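PDB 4QFL: ABC transporter periplasmic peptide-binding protein, which binds dipeptides in the periplasm and probably delivers them to an ABC transporter for uptake, here with the dipeptide Ala-Phe bound. Local coordinates for residues F42-T47 / F182-S187; D62-I67 / A176-D181; K188-A193 / N201-Y206. All blocks are in the same frame, centred on the assembly; numbering follows the deposited sequence.

Contact 1: residues F42-T47 / F182-S187; sequences FNPQVT and FAVVLS
Gln-45 NE2 donates to a water 2.9 Å away, and that water donates to Phe-182 O and Val-184 O. The same NE2 also bonds to Thr-121 O. The water thus ties two carbonyls of loop 182-187 to an Asx turn and a short 3-10 segment in the loop after strand 30-35. In the turn, Asn-43 OD1 accepts from Gln-45 N, which sits above the carbonyl plane. Asn-43 ND2 returns a nearly straight bond to Gln-45 OE1 (3.1 Å, 175°) and also donates to Asp-204 OD1. These bonds hold the Gln-45 amide in place, and its OE1 and Leu-186 CD1 meet tip to tip, 3.6 Å apart. The Pro-44 ring packs on Val-184. Its CG lies against both methyls, and the two side chains cross at about a right angle. Phe-182 lies at the other end of the contact and stacks on Tyr-142. Its side chain comes within about 4 Å of the bound alanine, so the contact borders the peptide site. Pro-44 O lies at the edge of the Phe-182 ring, near its plane and 3.6 Å from CD1. Thr-47 O approaches that ring obliquely, 3.2 Å from Phe-182 CD1.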
# COMPACT_ATOMS: atom_id res chain seq x y z
N PHE A 42 -8.06 -9.44 -9.07
CA PHE A 42 -7.85 -8.50 -10.15
C PHE A 42 -8.65 -7.22 -9.97
O PHE A 42 -8.76 -6.40 -10.88
CB PHE A 42 -8.07 -9.18 -11.50
CG PHE A 42 -6.94 -10.07 -11.88
CD1 PHE A 42 -6.93 -11.39 -11.49
CD2 PHE A 42 -5.84 -9.56 -12.53
CE1 PHE A 42 -5.85 -12.20 -11.80
CE2 PHE A 42 -4.77 -10.36 -12.84
CZ PHE A 42 -4.78 -11.68 -12.48
N ASN A 43 -9.18 -7.05 -8.76
CA ASN A 43 -9.85 -5.82 -8.38
C ASN A 43 -9.12 -5.14 -7.22
O ASN A 43 -9.09 -5.67 -6.11
CB ASN A 43 -11.30 -6.10 -8.01
CG ASN A 43 -12.00 -4.89 -7.44
OD1 ASN A 43 -11.48 -3.77 -7.48
ND2 ASN A 43 -13.19 -5.11 -6.91
N PRO A 44 -8.55 -3.95 -7.47
CA PRO A 44 -7.75 -3.23 -6.47
C PRO A 44 -8.51 -2.90 -5.19
O PRO A 44 -7.89 -2.68 -4.15
CB PRO A 44 -7.37 -1.93 -7.20
CG PRO A 44 -7.46 -2.27 -8.65
CD PRO A 44 -8.58 -3.26 -8.77
N GLN A 45 -9.83 -2.85 -5.27
CA GLN A 45 -10.69 -2.55 -4.13
C GLN A 45 -10.52 -3.48 -2.93
O GLN A 45 -10.72 -3.07 -1.79
CB GLN A 45 -12.16 -2.61 -4.55
CG GLN A 45 -12.60 -1.52 -5.50
CD GLN A 45 -14.09 -1.54 -5.72
OE1 GLN A 45 -14.70 -2.61 -5.75
NE2 GLN A 45 -14.69 -0.37 -5.85
N VAL A 46 -10.16 -4.73 -3.20
CA VAL A 46 -10.23 -5.77 -2.20
C VAL A 46 -8.91 -6.03 -1.46
O VAL A 46 -8.81 -6.93 -0.62
CB VAL A 46 -10.79 -7.08 -2.80
CG1 VAL A 46 -12.10 -6.80 -3.54
CG2 VAL A 46 -9.80 -7.72 -3.73
N THR A 47 -7.89 -5.21 -1.74
CA THR A 47 -6.59 -5.41 -1.14
C THR A 47 -5.88 -4.09 -0.83
O THR A 47 -6.17 -3.06 -1.45
CB THR A 47 -5.70 -6.23 -2.08
OG1 THR A 47 -4.56 -6.70 -1.36
CG2 THR A 47 -5.23 -5.38 -3.23
N PHE A 182 -6.50 2.21 -5.21
CA PHE A 182 -7.64 1.38 -4.84
C PHE A 182 -8.93 1.94 -5.45
O PHE A 182 -9.94 1.22 -5.56
CB PHE A 182 -7.76 1.29 -3.32
CG PHE A 182 -6.44 1.07 -2.63
CD1 PHE A 182 -5.78 -0.14 -2.75
CD2 PHE A 182 -5.86 2.07 -1.87
CE1 PHE A 182 -4.57 -0.34 -2.14
CE2 PHE A 182 -4.64 1.86 -1.24
CZ PHE A 182 -4.01 0.66 -1.38
N ALA A 183 -8.89 3.21 -5.85
CA ALA A 183 -10.09 3.93 -6.27
C ALA A 183 -10.35 3.85 -7.77
O ALA A 183 -10.76 4.84 -8.39
CB ALA A 183 -9.99 5.38 -5.83
N VAL A 184 -10.12 2.69 -8.37
CA VAL A 184 -10.27 2.58 -9.82
C VAL A 184 -11.73 2.53 -10.18
O VAL A 184 -12.58 2.26 -9.33
CB VAL A 184 -9.60 1.33 -10.38
CG1 VAL A 184 -8.12 1.32 -10.03
CG2 VAL A 184 -10.30 0.08 -9.88
N VAL A 185 -12.02 2.80 -11.45
CA VAL A 185 -13.38 2.73 -11.97
C VAL A 185 -13.70 1.37 -12.62
O VAL A 185 -12.97 0.92 -13.51
CB VAL A 185 -13.63 3.83 -13.01
CG1 VAL A 185 -15.01 3.68 -13.62
CG2 VAL A 185 -13.47 5.19 -12.36
N LEU A 186 -14.79 0.75 -12.18
CA LEU A 186 -15.20 -0.56 -12.68
C LEU A 186 -16.36 -0.47 -13.68
O LEU A 186 -16.96 0.59 -13.83
CB LEU A 186 -15.61 -1.47 -11.52
CG LEU A 186 -14.58 -1.63 -10.41
CD1 LEU A 186 -15.12 -2.53 -9.30
CD2 LEU A 186 -13.33 -2.21 -10.99
N SER A 187 -16.65 -1.58 -14.34
CA SER A 187 -17.73 -1.67 -15.32
C SER A 187 -19.06 -2.12 -14.73
O SER A 187 -19.20 -3.27 -14.30
CB SER A 187 -17.37 -2.64 -16.44
OG SER A 187 -18.51 -2.88 -17.25
O HOH W 1 -12.68 1.67 -6.55

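Contact 2: residues D62-I67 / A176-D181; sequences DRLISI and ANMATD
Strand 65-67 passes the end of helix 174-178, with Ser-66 CA 4.7 Å from Ala-179 CA. The CA-H of Ala-179 faces Ile-65 O, a buried carbonyl with no hydrogen-bond partner in the model; the C...O distance from Ala-179 CA to Ile-65 O is 3.5 Å. The methyl of Ala-179 fits between two isoleucines. Ile-67 CG1 lies 3.7 Å from Ala-179 CB, and Ile-65 CG1 comes almost as close. The latter gets there because chi1 (50°) sets CG1 between the backbone N and the carbonyl carbon. Leu-64 and Met-178 run side by side, pointing the same way, and touch through CD1 and CE. A water accepts from Leu-64 N and donates to Met-178 O.

Arg-63 carries the polar side. Its NH1 donates to Ala-179 O at 2.8 Å, but the bond is bent (133°) and the oxygen is tilted from the guanidinium plane. Arg-63 CD packs tightly on Thr-180 O, 3.0 Å away. Asp-181 OD1 lies over a guanidinium face in a long salt bridge, with no N-H aimed at it. Asp-181 OD2 accepts from Ala-526 N. The side chain of Asp-181 is about 6 Å from the bound alanine. The contact therefore packs a two-stranded antiparallel hairpin, 65-67 with 74-76, on a helix end beside the peptide site of a family 5 solute-binding protein.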
# COMPACT_ATOMS: atom_id res chain seq x y z
N ASP A 62 -8.26 2.89 -14.79
CA ASP A 62 -7.97 4.30 -14.53
C ASP A 62 -8.79 4.75 -13.33
O ASP A 62 -9.84 4.18 -13.05
CB ASP A 62 -8.35 5.19 -15.71
CG ASP A 62 -7.61 4.83 -16.99
OD1 ASP A 62 -6.42 5.18 -17.11
OD2 ASP A 62 -8.23 4.23 -17.89
N ARG A 63 -8.32 5.79 -12.66
CA ARG A 63 -9.05 6.42 -11.57
C ARG A 63 -9.74 7.66 -12.11
O ARG A 63 -9.57 8.01 -13.28
CB ARG A 63 -8.10 6.85 -10.45
CG ARG A 63 -7.36 5.70 -9.78
CD ARG A 63 -6.04 6.18 -9.16
NE ARG A 63 -5.07 6.53 -10.19
CZ ARG A 63 -3.85 7.00 -9.97
NH1 ARG A 63 -3.43 7.18 -8.72
NH2 ARG A 63 -3.06 7.30 -10.99
N LEU A 64 -10.52 8.31 -11.26
CA LEU A 64 -11.09 9.60 -11.58
C LEU A 64 -10.00 10.66 -11.69
O LEU A 64 -9.99 11.48 -12.60
CB LEU A 64 -12.08 10.00 -10.47
CG LEU A 64 -13.33 9.12 -10.41
CD1 LEU A 64 -14.18 9.50 -9.21
CD2 LEU A 64 -14.11 9.26 -11.70
N ILE A 65 -9.09 10.63 -10.73
CA ILE A 65 -8.01 11.60 -10.65
C ILE A 65 -6.76 10.92 -10.13
O ILE A 65 -6.80 9.79 -9.59
CB ILE A 65 -8.33 12.72 -9.67
CG1 ILE A 65 -8.82 12.15 -8.34
CG2 ILE A 65 -9.37 13.63 -10.26
CD1 ILE A 65 -8.87 13.15 -7.23
N SER A 66 -5.63 11.60 -10.30
CA SER A 66 -4.38 11.16 -9.72
C SER A 66 -3.70 12.32 -9.01
O SER A 66 -4.24 13.42 -8.95
CB SER A 66 -3.45 10.57 -10.80
OG SER A 66 -3.14 11.52 -11.82
N ILE A 67 -2.53 12.08 -8.44
CA ILE A 67 -1.77 13.12 -7.78
C ILE A 67 -0.42 13.28 -8.47
O ILE A 67 0.34 12.33 -8.60
CB ILE A 67 -1.55 12.78 -6.31
CG1 ILE A 67 -2.91 12.67 -5.61
CG2 ILE A 67 -0.67 13.83 -5.65
CD1 ILE A 67 -2.86 12.11 -4.21
N ALA A 176 -7.68 12.87 -1.85
CA ALA A 176 -6.44 12.07 -1.81
C ALA A 176 -6.81 10.60 -1.85
O ALA A 176 -6.23 9.82 -2.61
CB ALA A 176 -5.61 12.39 -0.57
N ASN A 177 -7.79 10.22 -1.05
CA ASN A 177 -8.27 8.84 -1.04
C ASN A 177 -8.90 8.42 -2.36
O ASN A 177 -8.80 7.26 -2.75
CB ASN A 177 -9.22 8.61 0.13
CG ASN A 177 -8.53 8.67 1.46
OD1 ASN A 177 -7.41 8.21 1.62
ND2 ASN A 177 -9.20 9.26 2.43
N MET A 178 -9.55 9.35 -3.05
CA MET A 178 -10.12 9.05 -4.37
C MET A 178 -9.05 8.98 -5.47
O MET A 178 -9.34 8.55 -6.59
CB MET A 178 -11.21 10.07 -4.75
CG MET A 178 -12.41 10.08 -3.82
SD MET A 178 -13.29 8.51 -3.81
CE MET A 178 -13.85 8.46 -5.52
N ALA A 179 -7.83 9.39 -5.15
CA ALA A 179 -6.75 9.32 -6.11
C ALA A 179 -5.81 8.15 -5.82
O ALA A 179 -4.74 8.06 -6.41
CB ALA A 179 -5.97 10.63 -6.14
N THR A 180 -6.19 7.27 -4.91
CA THR A 180 -5.35 6.12 -4.61
C THR A 180 -5.55 5.03 -5.65
O THR A 180 -6.54 5.05 -6.39
CB THR A 180 -5.61 5.55 -3.19
OG1 THR A 180 -6.96 5.07 -3.11
CG2 THR A 180 -5.37 6.61 -2.13
N ASP A 181 -4.60 4.10 -5.72
CA ASP A 181 -4.68 2.98 -6.64
C ASP A 181 -5.87 2.05 -6.37
O ASP A 181 -6.19 1.19 -7.19
CB ASP A 181 -3.39 2.15 -6.55
CG ASP A 181 -2.16 2.93 -6.96
OD1 ASP A 181 -2.14 3.47 -8.09
OD2 ASP A 181 -1.22 3.01 -6.15
O HOH W 2 -0.39 6.39 -7.70
O HOH W 3 -11.08 7.50 -8.50

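Contact 3: residues K188-A193 / N201-Y206; sequences KEYAMA and NLFDQY
Leu-202 only brushes Tyr-190, its carbonyl O lying 3.8 Å from the tyrosine OH. That oxygen is already used within its own turn, where it accepts from Gln-205 N and Tyr-206 N. Phe-203 makes the main apolar contact. Its CG is anti to the backbone N (chi1 -166°), and the ring lies against helix 188-196. Ala-191 CB sits over one face, 3.4 Å from Phe-203 CE1. Tyr-190 CD2 packs closer still, 3.2 Å from Phe-203 CE1. The two rings meet obliquely, their planes at 36°, and the side chains slide past each other in opposite directions. Gln-205 folds back, and its NE2 donates to Asn-201 O. Tyr-206 ends the turn. Its carbonyl O takes a short hydrogen bond from Tyr-190 OH, 2.5 Å long, with the hydroxyl in the carbonyl plane. The bond helps hold the end of the Tyr-190 side chain, and Tyr-206 CB also touches that hydroxyl oxygen. The turn thus folds back on the helix it has just left, on the way to strand 213-219. Helix 115-126 flanks both parts: Phe-120 touches Ala-191, while Arg-124 touches Phe-203 and forms a salt bridge with Asp-204.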
# COMPACT_ATOMS: atom_id res chain seq x y z
N LYS A 188 -20.05 -1.23 -14.75
CA LYS A 188 -21.39 -1.60 -14.31
C LYS A 188 -22.03 -2.58 -15.28
O LYS A 188 -22.69 -3.53 -14.87
CB LYS A 188 -22.29 -0.38 -14.13
CG LYS A 188 -23.61 -0.76 -13.50
CD LYS A 188 -24.54 0.41 -13.30
CE LYS A 188 -25.82 -0.06 -12.62
NZ LYS A 188 -26.79 1.04 -12.40
N GLU A 189 -21.85 -2.35 -16.58
CA GLU A 189 -22.44 -3.26 -17.55
C GLU A 189 -21.94 -4.68 -17.36
O GLU A 189 -22.72 -5.63 -17.36
CB GLU A 189 -22.22 -2.79 -18.99
CG GLU A 189 -22.87 -3.72 -20.00
CD GLU A 189 -22.74 -3.23 -21.43
OE1 GLU A 189 -21.87 -2.37 -21.67
OE2 GLU A 189 -23.49 -3.72 -22.30
N TYR A 190 -20.63 -4.84 -17.19
CA TYR A 190 -20.06 -6.14 -16.92
C TYR A 190 -20.68 -6.71 -15.66
O TYR A 190 -21.16 -7.84 -15.64
CB TYR A 190 -18.54 -6.02 -16.77
CG TYR A 190 -17.79 -7.32 -16.55
CD1 TYR A 190 -18.12 -8.48 -17.25
CD2 TYR A 190 -16.73 -7.38 -15.66
CE1 TYR A 190 -17.43 -9.66 -17.04
CE2 TYR A 190 -16.04 -8.55 -15.45
CZ TYR A 190 -16.39 -9.69 -16.14
OH TYR A 190 -15.69 -10.86 -15.93
N ALA A 191 -20.68 -5.90 -14.61
CA ALA A 191 -21.21 -6.35 -13.32
C ALA A 191 -22.67 -6.79 -13.40
O ALA A 191 -23.04 -7.81 -12.81
CB ALA A 191 -21.05 -5.27 -12.27
N MET A 192 -23.49 -6.03 -14.11
CA MET A 192 -24.90 -6.35 -14.28
C MET A 192 -25.11 -7.58 -15.17
O MET A 192 -26.06 -8.34 -14.99
CB MET A 192 -25.66 -5.14 -14.84
CG MET A 192 -25.81 -4.00 -13.85
SD MET A 192 -26.21 -4.61 -12.20
CE MET A 192 -24.64 -4.44 -11.36
N ALA A 193 -24.21 -7.76 -16.13
CA ALA A 193 -24.21 -8.93 -17.00
C ALA A 193 -23.94 -10.22 -16.22
O ALA A 193 -24.69 -11.19 -16.32
CB ALA A 193 -23.18 -8.76 -18.09
N ASN A 201 -19.23 -13.99 -8.84
CA ASN A 201 -17.95 -14.45 -8.34
C ASN A 201 -16.84 -14.26 -9.36
O ASN A 201 -15.66 -14.42 -9.04
CB ASN A 201 -18.02 -15.93 -7.98
CG ASN A 201 -18.15 -16.83 -9.21
OD1 ASN A 201 -18.94 -16.56 -10.12
ND2 ASN A 201 -17.37 -17.89 -9.24
N LEU A 202 -17.22 -13.94 -10.59
CA LEU A 202 -16.27 -13.81 -11.68
C LEU A 202 -15.81 -12.38 -11.83
O LEU A 202 -14.78 -12.13 -12.45
CB LEU A 202 -16.91 -14.25 -12.98
CG LEU A 202 -16.77 -15.72 -13.34
CD1 LEU A 202 -16.75 -16.61 -12.11
CD2 LEU A 202 -17.88 -16.11 -14.30
N PHE A 203 -16.58 -11.45 -11.28
CA PHE A 203 -16.34 -10.04 -11.50
C PHE A 203 -14.93 -9.61 -11.13
O PHE A 203 -14.26 -8.92 -11.89
CB PHE A 203 -17.39 -9.19 -10.78
CG PHE A 203 -17.41 -7.76 -11.22
CD1 PHE A 203 -17.81 -7.42 -12.49
CD2 PHE A 203 -17.02 -6.75 -10.36
CE1 PHE A 203 -17.81 -6.11 -12.91
CE2 PHE A 203 -17.03 -5.43 -10.78
CZ PHE A 203 -17.43 -5.12 -12.05
N ASP A 204 -14.47 -10.04 -9.96
CA ASP A 204 -13.16 -9.62 -9.46
C ASP A 204 -11.98 -10.44 -10.02
O ASP A 204 -10.82 -10.06 -9.84
CB ASP A 204 -13.16 -9.65 -7.92
CG ASP A 204 -14.10 -8.62 -7.32
OD1 ASP A 204 -14.28 -7.56 -7.94
OD2 ASP A 204 -14.67 -8.86 -6.24
N GLN A 205 -12.27 -11.55 -10.70
CA GLN A 205 -11.22 -12.45 -11.17
C GLN A 205 -10.91 -12.24 -12.64
O GLN A 205 -9.77 -12.40 -13.08
CB GLN A 205 -11.64 -13.89 -10.99
CG GLN A 205 -11.95 -14.29 -9.58
CD GLN A 205 -12.25 -15.77 -9.50
OE1 GLN A 205 -11.33 -16.59 -9.51
NE2 GLN A 205 -13.53 -16.12 -9.43
N TYR A 206 -11.95 -11.93 -13.40
CA TYR A 206 -11.81 -11.66 -14.82
C TYR A 206 -12.25 -10.23 -15.04
O TYR A 206 -13.43 -9.96 -15.25
CB TYR A 206 -12.66 -12.63 -15.63
CG TYR A 206 -12.20 -14.04 -15.44
CD1 TYR A 206 -12.70 -14.80 -14.40
CD2 TYR A 206 -11.26 -14.60 -16.28
CE1 TYR A 206 -12.29 -16.11 -14.21
CE2 TYR A 206 -10.83 -15.90 -16.10
CZ TYR A 206 -11.36 -16.66 -15.06
OH TYR A 206 -10.95 -17.95 -14.86

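In the fold
From the N terminus, the chain leaves strand 30-35 and enters 42-47, then runs through helix 50-60 to 62-67. Contact 2 closes first, when 176-181 returns to 62-67 after 108 residues. Contact 1 closes at once afterwards, as 182-187 meets 42-47, so contact 2 is nested inside its loop. The two touch through Val-185 N and Asp-62 O, 3.0 Å apart. Contact 3 follows in series as a short local closure of helix 188-196 with the turn 201-206. It joins contact 1 where Phe-42 N meets Asp-204 O, but it does not touch contact 2. Together they link hairpin 65-67/74-76, the last turn of helix 174-178 and the first turns of helix 188-196 to the loop after strand 30-35.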